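Local coordinates for protein probable aminotransferase (Pseudomonas aeruginosa, PDB 5YKR) that belongs to the class-III aminotransferases and carries pyridoxal phosphate covalently attached to a lysine side chain, at residues T225-T230 against I258-T263. Numbering follows the deposited sequence.
Sequences TEPFMT and IDETHT
At the C-terminal ends of the neighbouring parallel strands 220-225 and 255-259, in the mixed seven-stranded sheet of this PLP-dependent aminotransferase fold, T225 and I258 form a parallel bridge that leads into two loops, the second following D259, which lies near the cofactor. D259 N donates to T225 O at 2.9 Å and 172°, and on one face of the sheet T225 CG2 lies against I258 CD1. The chains stay close through E226 and D259 (CA atoms 4.7 Å apart) and part after that; a water links them, donating to E226 OE2 (2.6 Å) and D259 O and accepting from T263 N. E226 has CG anti to its carbonyl carbon (chi1 -65°), the chain beyond runs extended, and its carboxylate meets T230 of the same segment: OE1 takes T230 N from above the carboxylate plane and the syn lone pair of OE2 takes T230 OG1 at 2.6 Å. P227 and T263 meet tip to tip, P227 CG 3.3 Å from T263 OG1, while that hydroxyl donates to E260 OE1. D259 OD1 accepts from T261 N, closing an Asx turn, and from T261 OG1; OD2 is held by H167 and N143 and lies close to N1 of the modified residue LLP at position 286, consistent with the aspartate that faces the pyridine nitrogen in this fold. While donating to E226 OE2, T230 OG1 accepts from H262 ND1 at 2.8 Å, 3° out of the imidazole plane.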
loop_
_atom_site.group_PDB
_atom_site.type_symbol
_atom_site.label_atom_id
_atom_site.label_comp_id
_atom_site.label_asym_id
_atom_site.label_seq_id
_atom_site.Cartn_x
_atom_site.Cartn_y
_atom_site.Cartn_z
ATOM N N THR A 225 14.890 -7.985 9.649
ATOM C CA THR A 225 16.141 -7.860 8.891
ATOM C C THR A 225 16.033 -8.468 7.498
ATOM O O THR A 225 15.339 -9.480 7.308
ATOM C CB THR A 225 17.318 -8.507 9.634
ATOM O OG1 THR A 225 18.573 -8.186 8.986
ATOM C CG2 THR A 225 17.166 -10.023 9.793
ATOM N N GLU A 226 16.767 -7.903 6.546
ATOM C CA GLU A 226 17.125 -8.660 5.345
ATOM C C GLU A 226 18.117 -9.742 5.771
ATOM O O GLU A 226 18.896 -9.556 6.713
ATOM C CB GLU A 226 17.766 -7.781 4.297
ATOM C CG GLU A 226 16.857 -6.712 3.707
ATOM C CD GLU A 226 17.585 -6.028 2.573
ATOM O OE1 GLU A 226 18.382 -5.062 2.855
ATOM O OE2 GLU A 226 17.429 -6.454 1.405
ATOM N N PRO A 227 18.154 -10.870 5.055
ATOM C CA PRO A 227 19.183 -11.878 5.372
ATOM C C PRO A 227 20.583 -11.531 4.876
ATOM O O PRO A 227 21.570 -12.157 5.274
ATOM C CB PRO A 227 18.619 -13.140 4.705
ATOM C CG PRO A 227 17.855 -12.627 3.522
ATOM C CD PRO A 227 17.277 -11.302 3.936
ATOM N N PHE A 228 20.631 -10.537 3.993
ATOM C CA PHE A 228 21.853 -10.044 3.352
ATOM C C PHE A 228 21.469 -8.607 3.032
ATOM O O PHE A 228 20.442 -8.403 2.372
ATOM C CB PHE A 228 22.089 -10.954 2.132
ATOM C CG PHE A 228 23.370 -10.737 1.386
ATOM C CD1 PHE A 228 23.650 -9.572 0.712
ATOM C CD2 PHE A 228 24.245 -11.809 1.257
ATOM C CE1 PHE A 228 24.834 -9.438 0.006
ATOM C CE2 PHE A 228 25.431 -11.696 0.575
ATOM C CZ PHE A 228 25.709 -10.509 -0.059
ATOM N N MET A 229 22.159 -7.614 3.617
ATOM C CA MET A 229 21.659 -6.247 3.460
ATOM C C MET A 229 21.892 -5.778 2.025
ATOM O O MET A 229 22.953 -6.050 1.442
ATOM C CB MET A 229 22.294 -5.280 4.463
ATOM C CG MET A 229 22.182 -5.751 5.881
ATOM S SD MET A 229 22.864 -4.588 7.115
ATOM C CE MET A 229 21.717 -3.204 7.007
ATOM N N THR A 230 20.936 -5.063 1.465
ATOM C CA THR A 230 21.001 -4.611 0.073
ATOM C C THR A 230 20.711 -3.156 -0.128
ATOM O O THR A 230 20.740 -2.675 -1.254
ATOM C CB THR A 230 20.028 -5.400 -0.828
ATOM O OG1 THR A 230 18.683 -5.093 -0.460
ATOM C CG2 THR A 230 20.294 -6.909 -0.733
ATOM N N ILE A 258 12.303 -12.217 8.369
ATOM C CA ILE A 258 13.274 -12.163 7.274
ATOM C C ILE A 258 12.571 -11.529 6.068
ATOM O O ILE A 258 11.581 -12.048 5.549
ATOM C CB ILE A 258 13.826 -13.551 6.938
ATOM C CG1 ILE A 258 14.538 -14.159 8.171
ATOM C CG2 ILE A 258 14.732 -13.480 5.744
ATOM C CD1 ILE A 258 15.729 -13.428 8.636
ATOM N N ASP A 259 13.077 -10.365 5.663
ATOM C CA ASP A 259 12.548 -9.552 4.569
ATOM C C ASP A 259 13.382 -9.805 3.312
ATOM O O ASP A 259 14.536 -9.387 3.213
ATOM C CB ASP A 259 12.595 -8.061 4.955
ATOM C CG ASP A 259 12.005 -7.146 3.914
ATOM O OD1 ASP A 259 11.665 -7.575 2.792
ATOM O OD2 ASP A 259 11.916 -5.901 4.258
ATOM N N GLU A 260 12.749 -10.499 2.343
ATOM C CA GLU A 260 13.391 -10.978 1.132
ATOM C C GLU A 260 13.000 -10.176 -0.092
ATOM O O GLU A 260 13.187 -10.602 -1.242
ATOM C CB GLU A 260 13.098 -12.460 0.904
ATOM C CG GLU A 260 13.748 -13.304 2.011
ATOM C CD GLU A 260 14.781 -14.294 1.468
ATOM O OE1 GLU A 260 15.484 -13.998 0.454
ATOM O OE2 GLU A 260 14.953 -15.378 2.095
ATOM N N THR A 261 12.469 -8.976 0.146
ATOM C CA THR A 261 11.999 -8.145 -0.981
ATOM C C THR A 261 13.065 -7.932 -2.082
ATOM O O THR A 261 12.732 -7.816 -3.261
ATOM C CB THR A 261 11.387 -6.856 -0.427
ATOM O OG1 THR A 261 10.248 -7.187 0.382
ATOM C CG2 THR A 261 10.957 -5.910 -1.519
ATOM N N HIS A 262 14.335 -7.799 -1.675
ATOM C CA HIS A 262 15.476 -7.818 -2.598
ATOM C C HIS A 262 16.186 -9.144 -2.687
ATOM O O HIS A 262 16.620 -9.527 -3.789
ATOM C CB HIS A 262 16.478 -6.726 -2.300
ATOM C CG HIS A 262 16.058 -5.359 -2.702
ATOM N ND1 HIS A 262 16.697 -4.227 -2.228
ATOM C CD2 HIS A 262 15.175 -4.930 -3.636
ATOM C CE1 HIS A 262 16.170 -3.158 -2.804
ATOM N NE2 HIS A 262 15.240 -3.547 -3.663
ATOM N N THR A 263 16.392 -9.835 -1.575
ATOM C CA THR A 263 17.191 -11.060 -1.562
ATOM C C THR A 263 16.500 -12.243 -2.249
ATOM O O THR A 263 17.148 -13.279 -2.426
ATOM C CB THR A 263 17.675 -11.409 -0.175
ATOM O OG1 THR A 263 16.539 -11.582 0.676
ATOM C CG2 THR A 263 18.598 -10.300 0.382
HETATM O O HOH W 1 15.651 -8.315 0.856
#